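Local atomic coordinates of carbohydrate esterase family 2 (CE2) (Chaetomium olivicolor, PDB entry 4XVH), a protein that probably removes acetyl groups from xylan and related plant polysaccharides, as a family 2 carbohydrate esterase carrying a carbohydrate-binding beta-sandwich domain. Residues A[165-170]-A[228-233]; A[237-242]-A[251-256]. All coordinates share one frame; numbering follows the deposited sequence.

Interaction 1. Residues A[165-170]-A[228-233]; sequences GLIRNF and VAAYTD. With PEU (2,5,8,11,14,17,20,23,26,29,32,35,38,41,44,47,50,53,56,59,62,65,68,71,74,77,80-heptacosaoxadooctacontan-82-ol), chain C.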
loop_
_atom_site.group_PDB
_atom_site.type_symbol
_atom_site.label_atom_id
_atom_site.label_comp_id
_atom_site.label_asym_id
_atom_site.label_seq_id
_atom_site.Cartn_x
_atom_site.Cartn_y
_atom_site.Cartn_z
ATOM N N GLY A 165 -9.796 -9.425 -1.468
ATOM C CA GLY A 165 -10.613 -8.933 -2.553
ATOM C C GLY A 165 -11.622 -7.871 -2.131
ATOM O O GLY A 165 -11.652 -7.424 -0.984
ATOM N N LEU A 166 -12.440 -7.471 -3.094
ATOM C CA LEU A 166 -13.549 -6.564 -2.886
ATOM C C LEU A 166 -14.818 -7.300 -2.424
ATOM O O LEU A 166 -15.457 -6.882 -1.462
ATOM C CB LEU A 166 -13.831 -5.817 -4.183
ATOM C CG LEU A 166 -15.026 -4.859 -4.243
ATOM C CD1 LEU A 166 -14.811 -3.680 -3.255
ATOM C CD2 LEU A 166 -15.258 -4.354 -5.670
ATOM N N ILE A 167 -15.213 -8.358 -3.138
ATOM C CA ILE A 167 -16.386 -9.145 -2.737
ATOM C C ILE A 167 -15.991 -10.550 -2.286
ATOM O O ILE A 167 -16.708 -11.158 -1.527
ATOM C CB ILE A 167 -17.448 -9.267 -3.860
ATOM C CG1 ILE A 167 -16.907 -10.018 -5.070
ATOM C CG2 ILE A 167 -17.905 -7.902 -4.298
ATOM C CD1 ILE A 167 -18.002 -10.364 -6.061
ATOM N N ARG A 168 -14.840 -11.056 -2.732
ATOM C CA ARG A 168 -14.387 -12.350 -2.252
ATOM C C ARG A 168 -12.875 -12.412 -2.360
ATOM O O ARG A 168 -12.293 -11.835 -3.266
ATOM C CB ARG A 168 -15.059 -13.500 -3.033
ATOM C CG ARG A 168 -14.723 -13.565 -4.527
ATOM C CD ARG A 168 -15.561 -14.646 -5.261
ATOM N NE ARG A 168 -15.017 -14.924 -6.593
ATOM C CZ ARG A 168 -15.470 -15.890 -7.405
ATOM N NH1 ARG A 168 -16.499 -16.660 -7.048
ATOM N NH2 ARG A 168 -14.904 -16.074 -8.603
ATOM N N ASN A 169 -12.248 -13.101 -1.411
ATOM C CA ASN A 169 -10.799 -13.183 -1.371
ATOM C C ASN A 169 -10.241 -14.269 -2.298
ATOM O O ASN A 169 -10.993 -14.847 -3.103
ATOM C CB ASN A 169 -10.346 -13.408 0.065
ATOM C CG ASN A 169 -10.714 -12.237 0.980
ATOM O OD1 ASN A 169 -10.647 -11.060 0.574
ATOM N ND2 ASN A 169 -11.131 -12.556 2.211
ATOM N N PHE A 170 -8.935 -14.517 -2.181
ATOM C CA PHE A 170 -8.223 -15.467 -3.033
ATOM C C PHE A 170 -8.934 -16.823 -3.015
ATOM O O PHE A 170 -9.472 -17.235 -1.987
ATOM C CB PHE A 170 -6.756 -15.595 -2.578
ATOM C CG PHE A 170 -5.967 -16.678 -3.292
ATOM C CD1 PHE A 170 -5.359 -16.425 -4.514
ATOM C CD2 PHE A 170 -5.822 -17.940 -2.728
ATOM C CE1 PHE A 170 -4.639 -17.411 -5.180
ATOM C CE2 PHE A 170 -5.096 -18.948 -3.395
ATOM C CZ PHE A 170 -4.504 -18.679 -4.624
ATOM N N VAL A 228 -20.291 -10.681 -11.878
ATOM C CA VAL A 228 -19.780 -9.398 -12.355
ATOM C C VAL A 228 -20.601 -8.221 -11.858
ATOM O O VAL A 228 -20.044 -7.169 -11.481
ATOM C CB VAL A 228 -19.710 -9.359 -13.882
ATOM C CG1 VAL A 228 -19.251 -7.984 -14.367
ATOM C CG2 VAL A 228 -18.736 -10.424 -14.373
ATOM N N ALA A 229 -21.917 -8.409 -11.838
ATOM C CA ALA A 229 -22.829 -7.374 -11.408
ATOM C C ALA A 229 -22.561 -7.048 -9.954
ATOM O O ALA A 229 -22.535 -5.877 -9.572
ATOM C CB ALA A 229 -24.281 -7.809 -11.611
ATOM N N ALA A 230 -22.343 -8.083 -9.146
ATOM C CA ALA A 230 -22.033 -7.884 -7.730
ATOM C C ALA A 230 -20.686 -7.188 -7.564
ATOM O O ALA A 230 -20.529 -6.314 -6.705
ATOM C CB ALA A 230 -22.046 -9.203 -6.990
ATOM N N TYR A 231 -19.708 -7.550 -8.390
ATOM C CA TYR A 231 -18.386 -6.894 -8.310
ATOM C C TYR A 231 -18.528 -5.387 -8.609
ATOM O O TYR A 231 -18.046 -4.520 -7.862
ATOM C CB TYR A 231 -17.419 -7.564 -9.282
ATOM C CG TYR A 231 -16.058 -6.902 -9.437
ATOM C CD1 TYR A 231 -15.102 -6.970 -8.426
ATOM C CD2 TYR A 231 -15.730 -6.251 -10.617
ATOM C CE1 TYR A 231 -13.861 -6.366 -8.580
ATOM C CE2 TYR A 231 -14.503 -5.638 -10.787
ATOM C CZ TYR A 231 -13.564 -5.698 -9.787
ATOM O OH TYR A 231 -12.341 -5.088 -9.994
ATOM N N THR A 232 -19.241 -5.089 -9.686
ATOM C CA THR A 232 -19.535 -3.713 -10.073
ATOM C C THR A 232 -20.285 -2.958 -8.969
ATOM O O THR A 232 -19.906 -1.844 -8.591
ATOM C CB THR A 232 -20.388 -3.692 -11.351
ATOM O OG1 THR A 232 -19.756 -4.476 -12.369
ATOM C CG2 THR A 232 -20.592 -2.257 -11.845
ATOM N N ASP A 233 -21.382 -3.561 -8.494
ATOM C CA ASP A 233 -22.200 -2.943 -7.453
ATOM C C ASP A 233 -21.358 -2.654 -6.204
ATOM O O ASP A 233 -21.523 -1.620 -5.568
ATOM C CB ASP A 233 -23.380 -3.839 -7.066
ATOM C CG ASP A 233 -24.485 -3.905 -8.131
ATOM O OD1 ASP A 233 -24.479 -3.110 -9.094
ATOM O OD2 ASP A 233 -25.383 -4.775 -7.979
HETATM C CAA PEU C . 2.120 -13.839 12.160
HETATM O OAB PEU C . 1.995 -14.901 11.198
HETATM C CAC PEU C . 0.902 -15.845 11.522
HETATM C CAD PEU C . 0.605 -17.086 10.598
HETATM O OAE PEU C . 1.721 -18.002 10.484
HETATM C CAF PEU C . 2.903 -17.425 9.844
HETATM C CAG PEU C . 2.948 -17.144 8.332
HETATM O OAH PEU C . 1.922 -16.320 7.757
HETATM C CAI PEU C . 2.220 -16.016 6.366
HETATM C CAJ PEU C . 1.037 -15.380 5.627
HETATM O OAK PEU C . 1.400 -15.047 4.260
HETATM C CAL PEU C . 0.201 -14.883 3.475
HETATM C CAM PEU C . 0.459 -14.545 2.010
HETATM O OAN PEU C . -0.847 -14.679 1.413
HETATM C CAO PEU C . -0.862 -14.520 -0.024
HETATM C CAP PEU C . -2.162 -15.247 -0.301
HETATM O OAQ PEU C . -2.791 -15.482 -1.585
HETATM C CAR PEU C . -2.008 -16.122 -2.641
HETATM C CAS PEU C . -0.955 -15.328 -3.454
HETATM O OAT PEU C . -1.523 -14.219 -4.260
HETATM C CAU PEU C . -2.179 -13.145 -3.519
HETATM C CAV PEU C . -2.752 -12.065 -4.461
HETATM O OAW PEU C . -3.397 -10.930 -3.830
#

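Interaction 2. Residues A[237-242]-A[251-256]; sequences KFVQDI and FFLLNS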
loop_
_atom_site.group_PDB
_atom_site.type_symbol
_atom_site.label_atom_id
_atom_site.label_comp_id
_atom_site.label_asym_id
_atom_site.label_seq_id
_atom_site.Cartn_x
_atom_site.Cartn_y
_atom_site.Cartn_z
ATOM N N LYS A 237 -20.421 0.826 -4.212
ATOM C CA LYS A 237 -20.712 0.962 -2.792
ATOM C C LYS A 237 -19.461 1.295 -1.941
ATOM O O LYS A 237 -19.528 2.100 -1.003
ATOM C CB LYS A 237 -21.381 -0.328 -2.301
ATOM C CG LYS A 237 -21.798 -0.317 -0.842
ATOM C CD LYS A 237 -22.833 0.781 -0.567
ATOM C CE LYS A 237 -23.505 0.570 0.802
ATOM N NZ LYS A 237 -22.470 0.174 1.822
ATOM N N PHE A 238 -18.325 0.671 -2.271
ATOM C CA PHE A 238 -17.082 0.891 -1.534
ATOM C C PHE A 238 -16.652 2.372 -1.678
ATOM O O PHE A 238 -16.338 3.037 -0.701
ATOM C CB PHE A 238 -15.973 -0.049 -2.034
ATOM C CG PHE A 238 -14.701 -0.000 -1.209
ATOM C CD1 PHE A 238 -14.741 0.357 0.134
ATOM C CD2 PHE A 238 -13.476 -0.303 -1.779
ATOM C CE1 PHE A 238 -13.569 0.422 0.903
ATOM C CE2 PHE A 238 -12.304 -0.252 -1.027
ATOM C CZ PHE A 238 -12.366 0.122 0.342
ATOM N N VAL A 239 -16.675 2.880 -2.898
ATOM C CA VAL A 239 -16.380 4.280 -3.103
ATOM C C VAL A 239 -17.391 5.167 -2.361
ATOM O O VAL A 239 -17.006 6.119 -1.666
ATOM C CB VAL A 239 -16.344 4.613 -4.605
ATOM C CG1 VAL A 239 -16.316 6.118 -4.815
ATOM C CG2 VAL A 239 -15.088 3.935 -5.260
ATOM N N GLN A 240 -18.683 4.856 -2.468
ATOM C CA GLN A 240 -19.667 5.658 -1.769
ATOM C C GLN A 240 -19.378 5.627 -0.264
ATOM O O GLN A 240 -19.464 6.659 0.408
ATOM C CB GLN A 240 -21.077 5.164 -2.084
ATOM C CG GLN A 240 -21.514 5.521 -3.498
ATOM C CD GLN A 240 -22.796 4.833 -3.924
ATOM O OE1 GLN A 240 -23.215 3.846 -3.329
ATOM N NE2 GLN A 240 -23.430 5.361 -4.956
ATOM N N ASP A 241 -19.003 4.457 0.262
ATOM C CA ASP A 241 -18.682 4.349 1.690
ATOM C C ASP A 241 -17.458 5.220 2.054
ATOM O O ASP A 241 -17.450 5.877 3.109
ATOM C CB ASP A 241 -18.430 2.894 2.089
ATOM C CG ASP A 241 -19.704 2.060 2.105
ATOM O OD1 ASP A 241 -20.816 2.633 2.109
ATOM O OD2 ASP A 241 -19.588 0.828 2.116
ATOM N N ILE A 242 -16.446 5.260 1.187
ATOM C CA ILE A 242 -15.279 6.105 1.470
ATOM C C ILE A 242 -15.656 7.596 1.389
ATOM O O ILE A 242 -15.139 8.434 2.145
ATOM C CB ILE A 242 -14.102 5.789 0.498
ATOM C CG1 ILE A 242 -13.717 4.314 0.638
ATOM C CG2 ILE A 242 -12.883 6.700 0.763
ATOM C CD1 ILE A 242 -12.703 3.865 -0.393
ATOM N N PHE A 251 -11.460 9.520 -7.161
ATOM C CA PHE A 251 -11.169 8.095 -7.027
ATOM C C PHE A 251 -10.575 7.543 -8.324
ATOM O O PHE A 251 -11.069 7.846 -9.434
ATOM C CB PHE A 251 -12.455 7.333 -6.633
ATOM C CG PHE A 251 -12.901 7.630 -5.224
ATOM C CD1 PHE A 251 -13.508 8.843 -4.927
ATOM C CD2 PHE A 251 -12.630 6.729 -4.195
ATOM C CE1 PHE A 251 -13.902 9.149 -3.643
ATOM C CE2 PHE A 251 -13.004 7.005 -2.902
ATOM C CZ PHE A 251 -13.637 8.233 -2.611
ATOM N N PHE A 252 -9.537 6.724 -8.171
ATOM C CA PHE A 252 -8.788 6.154 -9.279
ATOM C C PHE A 252 -8.868 4.637 -9.188
ATOM O O PHE A 252 -8.248 4.012 -8.313
ATOM C CB PHE A 252 -7.345 6.689 -9.253
ATOM C CG PHE A 252 -7.307 8.185 -9.442
ATOM C CD1 PHE A 252 -7.473 9.036 -8.346
ATOM C CD2 PHE A 252 -7.286 8.742 -10.717
ATOM C CE1 PHE A 252 -7.534 10.420 -8.504
ATOM C CE2 PHE A 252 -7.340 10.167 -10.876
ATOM C CZ PHE A 252 -7.454 10.982 -9.761
ATOM N N LEU A 253 -9.656 4.065 -10.095
ATOM C CA LEU A 253 -9.987 2.642 -10.095
ATOM C C LEU A 253 -9.201 1.904 -11.173
ATOM O O LEU A 253 -9.355 2.165 -12.368
ATOM C CB LEU A 253 -11.496 2.452 -10.309
ATOM C CG LEU A 253 -12.414 3.309 -9.426
ATOM C CD1 LEU A 253 -13.907 2.929 -9.595
ATOM C CD2 LEU A 253 -12.060 3.261 -7.954
ATOM N N LEU A 254 -8.339 1.001 -10.752
ATOM C CA LEU A 254 -7.425 0.340 -11.687
ATOM C C LEU A 254 -7.827 -1.096 -11.972
ATOM O O LEU A 254 -8.296 -1.802 -11.092
ATOM C CB LEU A 254 -5.989 0.319 -11.137
ATOM C CG LEU A 254 -5.107 1.570 -11.215
ATOM C CD1 LEU A 254 -5.607 2.698 -10.308
ATOM C CD2 LEU A 254 -3.626 1.173 -10.868
ATOM N N ASN A 255 -7.589 -1.542 -13.199
ATOM C CA ASN A 255 -7.711 -2.941 -13.487
ATOM C C ASN A 255 -6.350 -3.615 -13.212
ATOM O O ASN A 255 -5.357 -2.963 -12.833
ATOM C CB ASN A 255 -8.188 -3.154 -14.932
ATOM C CG ASN A 255 -7.317 -2.447 -15.933
ATOM O OD1 ASN A 255 -6.256 -1.962 -15.582
ATOM N ND2 ASN A 255 -7.761 -2.391 -17.195
ATOM N N SER A 256 -6.299 -4.912 -13.411
ATOM C CA SER A 256 -5.188 -5.707 -12.885
ATOM C C SER A 256 -4.134 -6.076 -13.921
ATOM O O SER A 256 -4.460 -6.675 -14.947
ATOM C CB SER A 256 -5.734 -6.999 -12.289
ATOM O OG SER A 256 -4.657 -7.836 -11.954
#

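Interaction 1. Residues A[165-170]-A[228-233]
A230 meets I167 at the first turn of helix 228-243. Its CB lies 4.3 Å from I167 CD1, and its carbonyl O faces the other branch of I167, CG2. CG1 of I167 sits between the backbone N and the carbonyl carbon (chi1 63°), and the two branches spread over the backbone of A230 and Y231.

Y231 comes next and meets both L166 and I167. I167 CD1 rests 4.0 Å from Y231 N and also touches Y231 CB. L166 CD2 touches both the backbone and the ring of Y231, 3.6 Å from Y231 O and 3.8 Å from Y231 CD1. The two side chains cross at about a right angle, and the methyl meets the ring obliquely. Y231 OH is held by L212 O and by Q274 NE2, which helps to fix the buried ring. The contact thus joins the loop after strand 155-160 to a helix of the GDSL-like, SGNH-hydrolase domain.

On the far side of the helix, T232 turns back to V228. Its OG1 gives a 2.9 Å hydrogen bond to V228 O, which also accepts from T232 N. D233 forms a salt bridge with R284.

The loop itself is tied by G165 N, which donates to N169 OD1 at 2.8 Å. At its end F170 lines the ligand pocket, where PEU CAR lies 3.8 Å above the centre of the ring.

Interaction 2. Residues A[237-242]-A[251-256]
V239 lies over one face of the F251 ring, and the two side chains run past each other in opposite directions. V239 CG1 makes a CH-pi contact, 3.7 Å from the F251 ring centroid and 7° off the normal. CG1 reaches the ring because it is anti to the backbone N (chi1 168°). The other methyl of V239, CG2, passes F251 CD2 and reaches L253 CD2, 4.1 Å away. V239 thus touches F251 and L253, whose CB atoms both point toward the helix.

I242, one turn later, takes the edge of the same ring. Its CG2 lies in the ring plane, 3.7 Å from F251 CE2. Two residues of one helix thus hold face and edge, which should limit how far the ring can turn. An alanine in place of F251 would probably leave V239 CG1 and I242 CG2 without their shared partner and open a gap between helix and sheet.

All four touching residues are buried and apolar. On the outer side of the helix, K237 NZ bridges OD1 and OD2 of D241, each at 3.0 Å and on its syn lone pair. The axes of segments 237-242 and 251-254 approach to 10.9 Å, with 155° between their directions. Helix 228-243 is the helix of a beta-alpha-beta crossover from strand 207-211 to its parallel neighbour 250-254, as in the alpha/beta fold of SGNH hydrolases.

Interactions 1 and 2 share helix 228-243. Interaction 1 uses its first turns, and interaction 2 uses its later part. Their centres are about 12 Å apart. Along the chain, both segments of interaction 1 precede those of interaction 2. They touch directly where L166 CD1 packs on F238 CD2, 3.9 Å apart. All four segments belong to the GDSL-like lipase/acylhydrolase part of the chain. The helix therefore meets a pocket loop at its start and the sheet further along. Its first turns pack against L166 and I167 of the loop that also holds F170 of the ligand pocket. The later part packs on strand 250-254 of the parallel sheet. Pocket loop and sheet core are linked through one helix.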